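Local coordinates for glucose-6-phosphate isomerase (Thermus thermophilus, PDB 1ZZG), which probably catalyses the reversible isomerization of glucose 6-phosphate to fructose 6-phosphate, a step of glycolysis and gluconeogenesis, at residues A[3-8]-A[363-368]; A[246-251]-A[308-313]; A[260-265]-A[283-288]. One frame throughout, in Å; residues are numbered along the deposited sequence.

Interaction 1. Residues A[3-8]-A[363-368]; sequences RLDTRF and ALFLPE
An antiparallel edge pairing joins the short N-terminal strand 3-5 to strand 363-366, with the short segment axes 4.8 Å apart at closest approach. Three bridges set the register, Arg3 with Phe365, Leu4 with Leu364 and Asp5 with Ala363. The first and third are hydrogen-bonded pairs, each closed by two backbone bonds; of the two between Arg3 and Phe365, Phe365 N to Arg3 O is the straighter, 2.8 Å with 169° at the hydrogen. At the non-hydrogen-bonded pair between them, Leu4 CD1 meets Leu364 CD2 at 4.0 Å, on the face where Leu4 also reaches Lys231 and Thr232 of helix 228-238. Strand 3-5 is an outermost strand of the mixed sheet; strand 360-366 pairs with 306-313 on its other side. On the other face Arg3 runs out beside Phe365, bends at chi3 (67°) and lays its guanidinium over one ring face. The planes are 14° apart and the centres 4.1 Å, while Arg3 NH2 approaches Phe365 CD2 at 3.3 Å, so this cation-pi stack is offset toward the ring's rim. Glu314 takes up the charge of the same NH2 in a salt bridge. Asp5 CB abuts the ring edge instead, 3.6 Å from Phe365 CE2. Its carboxylate is turned back onto its own segment: Asp5 OD1 accepts from Arg7 N at 2.9 Å, an Asx turn, and also bonds Tyr351 OH of helix 339-356. Arg7, with CG in the crowded position between N and C, grips Asp5 side-on with NE and NH2; NH2 to Asp5 OD2 measures 2.8 Å. Both nitrogens donate in the guanidinium plane but meet OD2 from above the carboxylate plane. Arg3 NH1 adds a long ion pair to that oxygen, and this cluster of positive charge would probably favour ionised Asp5.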
loop_
_atom_site.group_PDB
_atom_site.type_symbol
_atom_site.label_atom_id
_atom_site.label_comp_id
_atom_site.label_asym_id
_atom_site.label_seq_id
_atom_site.Cartn_x
_atom_site.Cartn_y
_atom_site.Cartn_z
ATOM N N ARG A 3 7.550 21.402 9.999
ATOM C CA ARG A 3 8.132 22.469 9.184
ATOM C C ARG A 3 7.789 22.311 7.713
ATOM O O ARG A 3 7.954 21.236 7.138
ATOM C CB ARG A 3 9.663 22.516 9.350
ATOM C CG ARG A 3 10.350 23.557 8.458
ATOM C CD ARG A 3 11.814 23.785 8.843
ATOM N NE ARG A 3 12.671 22.624 8.604
ATOM C CZ ARG A 3 13.176 22.294 7.419
ATOM N NH1 ARG A 3 12.915 23.039 6.352
ATOM N NH2 ARG A 3 13.949 21.222 7.301
ATOM N N LEU A 4 7.299 23.388 7.108
ATOM C CA LEU A 4 6.944 23.371 5.695
ATOM C C LEU A 4 8.083 23.966 4.878
ATOM O O LEU A 4 8.563 25.063 5.170
ATOM C CB LEU A 4 5.663 24.175 5.443
ATOM C CG LEU A 4 5.343 24.437 3.962
ATOM C CD1 LEU A 4 5.112 23.118 3.219
ATOM C CD2 LEU A 4 4.108 25.326 3.867
ATOM N N ASP A 5 8.511 23.231 3.857
ATOM C CA ASP A 5 9.590 23.673 2.980
ATOM C C ASP A 5 9.085 23.821 1.547
ATOM O O ASP A 5 8.605 22.863 0.947
ATOM C CB ASP A 5 10.740 22.664 3.018
ATOM C CG ASP A 5 11.917 23.089 2.160
ATOM O OD1 ASP A 5 11.741 23.255 0.936
ATOM O OD2 ASP A 5 13.023 23.257 2.714
ATOM N N THR A 6 9.197 25.027 1.005
ATOM C CA THR A 6 8.752 25.298 -0.355
ATOM C C THR A 6 9.909 25.854 -1.195
ATOM O O THR A 6 9.693 26.609 -2.140
ATOM C CB THR A 6 7.583 26.318 -0.362
ATOM O OG1 THR A 6 7.978 27.512 0.329
ATOM C CG2 THR A 6 6.347 25.729 0.318
ATOM N N ARG A 7 11.131 25.459 -0.851
ATOM C CA ARG A 7 12.322 25.935 -1.548
ATOM C C ARG A 7 12.242 25.861 -3.069
ATOM O O ARG A 7 12.861 26.674 -3.753
ATOM C CB ARG A 7 13.567 25.168 -1.066
ATOM C CG ARG A 7 13.691 23.759 -1.630
ATOM C CD ARG A 7 14.880 23.001 -1.046
ATOM N NE ARG A 7 14.687 22.669 0.362
ATOM C CZ ARG A 7 15.413 21.774 1.026
ATOM N NH1 ARG A 7 16.386 21.121 0.406
ATOM N NH2 ARG A 7 15.166 21.524 2.304
ATOM N N PHE A 8 11.487 24.901 -3.604
ATOM C CA PHE A 8 11.371 24.756 -5.055
ATOM C C PHE A 8 10.097 25.355 -5.628
ATOM O O PHE A 8 9.703 25.046 -6.750
ATOM C CB PHE A 8 11.484 23.279 -5.449
ATOM C CG PHE A 8 12.783 22.651 -5.038
ATOM C CD1 PHE A 8 13.993 23.176 -5.485
ATOM C CD2 PHE A 8 12.804 21.563 -4.172
ATOM C CE1 PHE A 8 15.207 22.630 -5.069
ATOM C CE2 PHE A 8 14.014 21.009 -3.752
ATOM C CZ PHE A 8 15.217 21.546 -4.202
ATOM N N ALA A 363 7.929 19.918 0.787
ATOM C CA ALA A 363 8.189 18.935 1.822
ATOM C C ALA A 363 7.710 19.356 3.191
ATOM O O ALA A 363 7.680 20.541 3.520
ATOM C CB ALA A 363 9.688 18.626 1.879
ATOM N N LEU A 364 7.326 18.361 3.981
ATOM C CA LEU A 364 6.891 18.575 5.348
ATOM C C LEU A 364 7.885 17.804 6.197
ATOM O O LEU A 364 7.986 16.582 6.095
ATOM C CB LEU A 364 5.476 18.035 5.564
ATOM C CG LEU A 364 4.333 18.917 5.058
ATOM C CD1 LEU A 364 3.006 18.187 5.215
ATOM C CD2 LEU A 364 4.321 20.221 5.835
ATOM N N PHE A 365 8.639 18.522 7.018
ATOM C CA PHE A 365 9.638 17.897 7.872
ATOM C C PHE A 365 9.125 17.629 9.282
ATOM O O PHE A 365 8.452 18.465 9.884
ATOM C CB PHE A 365 10.894 18.780 7.938
ATOM C CG PHE A 365 11.701 18.785 6.669
ATOM C CD1 PHE A 365 12.671 17.808 6.437
ATOM C CD2 PHE A 365 11.469 19.744 5.687
ATOM C CE1 PHE A 365 13.398 17.789 5.245
ATOM C CE2 PHE A 365 12.191 19.733 4.486
ATOM C CZ PHE A 365 13.157 18.751 4.266
ATOM N N LEU A 366 9.441 16.439 9.784
ATOM C CA LEU A 366 9.081 16.014 11.129
ATOM C C LEU A 366 10.393 15.924 11.894
ATOM O O LEU A 366 11.391 15.440 11.365
ATOM C CB LEU A 366 8.440 14.621 11.116
ATOM C CG LEU A 366 6.949 14.447 10.838
ATOM C CD1 LEU A 366 6.544 15.219 9.599
ATOM C CD2 LEU A 366 6.662 12.959 10.676
ATOM N N PRO A 367 10.416 16.392 13.148
ATOM C CA PRO A 367 11.668 16.312 13.906
ATOM C C PRO A 367 12.158 14.864 13.986
ATOM O O PRO A 367 13.353 14.593 13.946
ATOM C CB PRO A 367 11.278 16.872 15.267
ATOM C CG PRO A 367 10.250 17.915 14.902
ATOM C CD PRO A 367 9.409 17.202 13.860
ATOM N N GLU A 368 11.211 13.941 14.096
ATOM C CA GLU A 368 11.507 12.517 14.168
ATOM C C GLU A 368 10.161 11.808 14.113
ATOM O O GLU A 368 9.124 12.458 14.219
ATOM C CB GLU A 368 12.227 12.175 15.482
ATOM C CG GLU A 368 11.362 12.216 16.747
ATOM C CD GLU A 368 10.973 13.619 17.174
ATOM O OE1 GLU A 368 11.883 14.435 17.442
ATOM O OE2 GLU A 368 9.756 13.910 17.256
#

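Interaction 2. Residues A[246-251]-A[308-313]; sequences VFMVYS and LALVIP
Two neighbouring parallel strands of the mixed sheet, 246-249 and 308-313, form this ladder, their short axes inclined at 14° and 4.7 Å apart at closest approach. The evidence for a regular parallel pairing lies in the alternation of the bonds. Val246 O takes Ala309 N, Met248 N gives to Ala309 O, Met248 O takes Val311 N, and Tyr250 N gives to Val311 O. Met248, Ala309 and Val311 are thus each gripped by both N and O across the contact, while Phe247 turns its backbone to Val284 and Ala286 of the strand on the other side. The shortest bond, Val311 N to Met248 O, is 2.8 Å long and comes in nearly along the C=O axis.

Side chains pack closely over the regular part. On one face Val246 CB lies against Leu308 CG at 3.8 Å, the two pointing the same way, and Phe299 of helix 296-301 covers both. Beside them Met248 and Leu310 run alongside each other, with Met248 CB 4.0 Å from Leu310 CD1; the extended methionine chain then leads away. On the opposite face the Phe247 ring slants across to Val311, CZ touching the CG2 methyl at 3.8 Å, and Val249 CG2 stands 4.0 Å from Val311 CB.

No side of this buried contact opens to solvent, but the C-terminal end is looser. Past Val249 the chain leaves the strand in an inverse gamma turn centred on Tyr250, and the Tyr250 and Ile312 CA atoms drift to 5.4 Å. The Tyr250 ring settles beside Leu310, its hydroxyl hydrogen-bonded to Gln292 and Thr350. Tyr250 O, buried and without a polar partner, instead faces the proline ring, 3.2 Å from Pro313 CD.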
loop_
_atom_site.group_PDB
_atom_site.type_symbol
_atom_site.label_atom_id
_atom_site.label_comp_id
_atom_site.label_asym_id
_atom_site.label_seq_id
_atom_site.Cartn_x
_atom_site.Cartn_y
_atom_site.Cartn_z
ATOM N N VAL A 246 0.524 13.406 -5.005
ATOM C CA VAL A 246 1.305 12.329 -4.407
ATOM C C VAL A 246 1.673 12.646 -2.962
ATOM O O VAL A 246 2.095 13.757 -2.647
ATOM C CB VAL A 246 2.611 12.071 -5.203
ATOM C CG1 VAL A 246 3.376 10.904 -4.582
ATOM C CG2 VAL A 246 2.281 11.779 -6.659
ATOM N N PHE A 247 1.489 11.662 -2.086
ATOM C CA PHE A 247 1.812 11.806 -0.668
ATOM C C PHE A 247 2.874 10.733 -0.417
ATOM O O PHE A 247 2.558 9.547 -0.309
ATOM C CB PHE A 247 0.559 11.556 0.191
ATOM C CG PHE A 247 0.771 11.783 1.666
ATOM C CD1 PHE A 247 0.863 13.073 2.183
ATOM C CD2 PHE A 247 0.890 10.703 2.538
ATOM C CE1 PHE A 247 1.071 13.283 3.544
ATOM C CE2 PHE A 247 1.097 10.901 3.893
ATOM C CZ PHE A 247 1.189 12.194 4.401
ATOM N N MET A 248 4.131 11.163 -0.333
ATOM C CA MET A 248 5.262 10.256 -0.155
ATOM C C MET A 248 5.964 10.394 1.194
ATOM O O MET A 248 6.489 11.455 1.528
ATOM C CB MET A 248 6.254 10.498 -1.296
ATOM C CG MET A 248 7.432 9.547 -1.369
ATOM S SD MET A 248 8.368 9.886 -2.895
ATOM C CE MET A 248 9.654 8.654 -2.796
ATOM N N VAL A 249 5.996 9.304 1.957
ATOM C CA VAL A 249 6.613 9.319 3.279
ATOM C C VAL A 249 7.927 8.547 3.349
ATOM O O VAL A 249 7.979 7.365 3.013
ATOM C CB VAL A 249 5.649 8.731 4.334
ATOM C CG1 VAL A 249 6.272 8.817 5.719
ATOM C CG2 VAL A 249 4.329 9.476 4.296
ATOM N N TYR A 250 8.985 9.224 3.790
ATOM C CA TYR A 250 10.295 8.602 3.921
ATOM C C TYR A 250 10.489 7.954 5.279
ATOM O O TYR A 250 11.247 8.447 6.115
ATOM C CB TYR A 250 11.409 9.625 3.677
ATOM C CG TYR A 250 11.808 9.678 2.229
ATOM C CD1 TYR A 250 11.003 10.314 1.286
ATOM C CD2 TYR A 250 12.950 9.009 1.781
ATOM C CE1 TYR A 250 11.318 10.276 -0.069
ATOM C CE2 TYR A 250 13.274 8.963 0.427
ATOM C CZ TYR A 250 12.454 9.594 -0.490
ATOM O OH TYR A 250 12.760 9.522 -1.830
ATOM N N SER A 251 9.797 6.840 5.479
ATOM C CA SER A 251 9.856 6.083 6.719
ATOM C C SER A 251 9.163 4.748 6.506
ATOM O O SER A 251 8.204 4.657 5.741
ATOM C CB SER A 251 9.147 6.844 7.844
ATOM O OG SER A 251 9.076 6.062 9.027
ATOM N N LEU A 308 3.417 17.039 -5.575
ATOM C CA LEU A 308 3.963 16.039 -4.677
ATOM C C LEU A 308 4.389 16.590 -3.328
ATOM O O LEU A 308 5.087 17.599 -3.240
ATOM C CB LEU A 308 5.159 15.328 -5.320
ATOM C CG LEU A 308 4.934 14.631 -6.665
ATOM C CD1 LEU A 308 5.245 15.591 -7.808
ATOM C CD2 LEU A 308 5.842 13.413 -6.761
ATOM N N ALA A 309 3.960 15.901 -2.281
ATOM C CA ALA A 309 4.306 16.276 -0.928
ATOM C C ALA A 309 5.170 15.156 -0.362
ATOM O O ALA A 309 4.789 13.982 -0.402
ATOM C CB ALA A 309 3.049 16.444 -0.089
ATOM N N LEU A 310 6.342 15.523 0.140
ATOM C CA LEU A 310 7.261 14.563 0.729
ATOM C C LEU A 310 7.380 14.798 2.229
ATOM O O LEU A 310 7.725 15.891 2.677
ATOM C CB LEU A 310 8.652 14.667 0.083
ATOM C CG LEU A 310 8.994 13.733 -1.083
ATOM C CD1 LEU A 310 8.057 13.972 -2.252
ATOM C CD2 LEU A 310 10.437 13.963 -1.502
ATOM N N VAL A 311 7.080 13.764 3.003
ATOM C CA VAL A 311 7.163 13.832 4.454
ATOM C C VAL A 311 8.512 13.243 4.829
ATOM O O VAL A 311 8.765 12.059 4.586
ATOM C CB VAL A 311 6.032 13.012 5.094
ATOM C CG1 VAL A 311 6.141 13.055 6.617
ATOM C CG2 VAL A 311 4.696 13.555 4.628
ATOM N N ILE A 312 9.372 14.065 5.425
ATOM C CA ILE A 312 10.722 13.634 5.781
ATOM C C ILE A 312 11.114 13.841 7.241
ATOM O O ILE A 312 11.024 14.951 7.766
ATOM C CB ILE A 312 11.760 14.392 4.925
ATOM C CG1 ILE A 312 11.411 14.255 3.443
ATOM C CG2 ILE A 312 13.162 13.897 5.246
ATOM C CD1 ILE A 312 12.202 15.182 2.543
ATOM N N PRO A 313 11.565 12.769 7.917
ATOM C CA PRO A 313 11.976 12.883 9.318
ATOM C C PRO A 313 13.362 13.532 9.355
ATOM O O PRO A 313 14.129 13.408 8.403
ATOM C CB PRO A 313 12.000 11.430 9.779
ATOM C CG PRO A 313 12.460 10.718 8.546
ATOM C CD PRO A 313 11.619 11.367 7.469
#

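Interaction 3. Residues A[260-265]-A[283-288]; sequences WFVQLH and AVPALG
The amide nitrogen of His265 has one helical bond within 260-265, and a short one: its N lies 2.7 Å from Phe261 O. This bond and that of Leu264 N to Trp260 O are ordinary i to i+4 bonds of this turn. The axes of helix 260-265 and strand 283-287 run nearly antiparallel, at 171°, and 8.0 Å apart, consistent with a beta-alpha-beta-like connection from 244-249 to the parallel strand 278-287, with the short strand 271-272 in between. The Ala283 methyl is at the centre of the contact. Ala283 CB sits among Phe261, Val262 and His265, coming to 3.7 Å from His265 CD2, while Val262 CG2 is 4.1 Å away. Val262, with CG2 anti to its carbonyl carbon, then extends this methyl across to Pro285, 3.8 Å from CD. Phe261 CE2 is 4.2 Å from Ala283 CB; the ring also stacks on Phe247. His265 NE2 is hydrogen-bonded to Thr281 OG1, which fixes the imidazole's turn, and Ala283 N to Asp266 OD1. Val262 and Pro285 also pack on Gln295 and Pro285 of the second subunit, placing the contact at the dimer interface. The side chain of His265 is about 8 Å from that of Glu267, the predicted proton donor. Between 260-265 and 283-288 the contact is apolar, while polar ties from just beside the segments link the same helix and strand.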
loop_
_atom_site.group_PDB
_atom_site.type_symbol
_atom_site.label_atom_id
_atom_site.label_comp_id
_atom_site.label_asym_id
_atom_site.label_seq_id
_atom_site.Cartn_x
_atom_site.Cartn_y
_atom_site.Cartn_z
ATOM N N TRP A 260 -3.824 5.968 4.969
ATOM C CA TRP A 260 -4.733 6.734 5.819
ATOM C C TRP A 260 -5.027 8.087 5.167
ATOM O O TRP A 260 -6.176 8.543 5.144
ATOM C CB TRP A 260 -4.106 6.957 7.198
ATOM C CG TRP A 260 -4.877 7.906 8.065
ATOM C CD1 TRP A 260 -5.993 7.630 8.810
ATOM C CD2 TRP A 260 -4.610 9.301 8.243
ATOM N NE1 TRP A 260 -6.438 8.772 9.441
ATOM C CE2 TRP A 260 -5.607 9.812 9.111
ATOM C CE3 TRP A 260 -3.622 10.171 7.756
ATOM C CZ2 TRP A 260 -5.646 11.157 9.498
ATOM C CZ3 TRP A 260 -3.660 11.515 8.144
ATOM C CH2 TRP A 260 -4.668 11.992 9.007
ATOM N N PHE A 261 -3.989 8.730 4.637
ATOM C CA PHE A 261 -4.172 10.031 3.998
ATOM C C PHE A 261 -5.010 9.928 2.730
ATOM O O PHE A 261 -5.828 10.808 2.433
ATOM C CB PHE A 261 -2.830 10.673 3.644
ATOM C CG PHE A 261 -2.980 11.966 2.889
ATOM C CD1 PHE A 261 -3.478 13.105 3.525
ATOM C CD2 PHE A 261 -2.713 12.025 1.526
ATOM C CE1 PHE A 261 -3.714 14.280 2.810
ATOM C CE2 PHE A 261 -2.945 13.192 0.801
ATOM C CZ PHE A 261 -3.449 14.323 1.445
ATOM N N VAL A 262 -4.798 8.858 1.969
ATOM C CA VAL A 262 -5.554 8.657 0.742
ATOM C C VAL A 262 -7.061 8.621 1.031
ATOM O O VAL A 262 -7.839 9.243 0.308
ATOM C CB VAL A 262 -5.096 7.370 0.013
ATOM C CG1 VAL A 262 -6.014 7.076 -1.163
ATOM C CG2 VAL A 262 -3.671 7.557 -0.499
ATOM N N GLN A 263 -7.480 7.906 2.076
ATOM C CA GLN A 263 -8.903 7.886 2.407
ATOM C C GLN A 263 -9.338 9.271 2.868
ATOM O O GLN A 263 -10.396 9.764 2.480
ATOM C CB GLN A 263 -9.242 6.897 3.531
ATOM C CG GLN A 263 -10.647 7.168 4.083
ATOM C CD GLN A 263 -11.118 6.183 5.132
ATOM O OE1 GLN A 263 -10.337 5.699 5.942
ATOM N NE2 GLN A 263 -12.419 5.904 5.137
ATOM N N LEU A 264 -8.532 9.888 3.726
ATOM C CA LEU A 264 -8.859 11.216 4.233
ATOM C C LEU A 264 -9.070 12.198 3.081
ATOM O O LEU A 264 -10.079 12.899 3.021
ATOM C CB LEU A 264 -7.737 11.740 5.130
ATOM C CG LEU A 264 -7.935 13.192 5.589
ATOM C CD1 LEU A 264 -9.152 13.273 6.509
ATOM C CD2 LEU A 264 -6.692 13.700 6.299
ATOM N N HIS A 265 -8.105 12.240 2.170
ATOM C CA HIS A 265 -8.162 13.156 1.035
ATOM C C HIS A 265 -9.260 12.828 0.017
ATOM O O HIS A 265 -10.124 13.662 -0.272
ATOM C CB HIS A 265 -6.805 13.182 0.330
ATOM C CG HIS A 265 -6.740 14.145 -0.813
ATOM N ND1 HIS A 265 -6.552 15.499 -0.636
ATOM C CD2 HIS A 265 -6.863 13.952 -2.148
ATOM C CE1 HIS A 265 -6.560 16.099 -1.815
ATOM N NE2 HIS A 265 -6.746 15.182 -2.749
ATOM N N ALA A 283 -5.345 11.208 -4.762
ATOM C CA ALA A 283 -4.213 11.031 -3.864
ATOM C C ALA A 283 -3.535 9.702 -4.199
ATOM O O ALA A 283 -4.196 8.665 -4.289
ATOM C CB ALA A 283 -4.678 11.031 -2.410
ATOM N N VAL A 284 -2.218 9.750 -4.382
ATOM C CA VAL A 284 -1.425 8.570 -4.717
ATOM C C VAL A 284 -0.396 8.346 -3.615
ATOM O O VAL A 284 0.446 9.205 -3.360
ATOM C CB VAL A 284 -0.696 8.762 -6.070
ATOM C CG1 VAL A 284 0.137 7.534 -6.398
ATOM C CG2 VAL A 284 -1.706 9.019 -7.171
ATOM N N PRO A 285 -0.451 7.181 -2.945
ATOM C CA PRO A 285 0.484 6.863 -1.859
ATOM C C PRO A 285 1.876 6.460 -2.352
ATOM O O PRO A 285 2.014 5.820 -3.393
ATOM C CB PRO A 285 -0.220 5.718 -1.135
ATOM C CG PRO A 285 -0.847 4.961 -2.293
ATOM C CD PRO A 285 -1.405 6.076 -3.169
ATOM N N ALA A 286 2.902 6.842 -1.596
ATOM C CA ALA A 286 4.276 6.497 -1.933
ATOM C C ALA A 286 5.111 6.448 -0.668
ATOM O O ALA A 286 4.799 7.107 0.327
ATOM C CB ALA A 286 4.860 7.512 -2.902
ATOM N N LEU A 287 6.171 5.650 -0.710
ATOM C CA LEU A 287 7.068 5.515 0.423
ATOM C C LEU A 287 8.495 5.730 -0.053
ATOM O O LEU A 287 8.853 5.319 -1.152
ATOM C CB LEU A 287 6.941 4.122 1.053
ATOM C CG LEU A 287 5.617 3.782 1.746
ATOM C CD1 LEU A 287 5.670 2.345 2.275
ATOM C CD2 LEU A 287 5.368 4.762 2.887
ATOM N N GLY A 288 9.299 6.379 0.777
ATOM C CA GLY A 288 10.685 6.620 0.422
ATOM C C GLY A 288 11.587 5.811 1.327
ATOM O O GLY A 288 11.301 5.668 2.523
#

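From the N terminus, strand 3-5 comes first, but its partner 363-368 lies far along the chain, so interaction 1 closes a loop of 354 residues that takes in both other contacts. Within it, interaction 2 brings 246-251 beside 308-313, and interaction 3 folds 260-265 onto 283-288 inside that smaller loop; the three nest without crossing. All reach one mixed sheet. Leu364 N and O probably bond Leu310 O and Ile312 N, joining interactions 1 and 2, while Phe247 N to Val284 O and Gly288 N to Val249 O join 2 and 3. Interactions 1 and 3 do not touch, their centres about 17 Å apart.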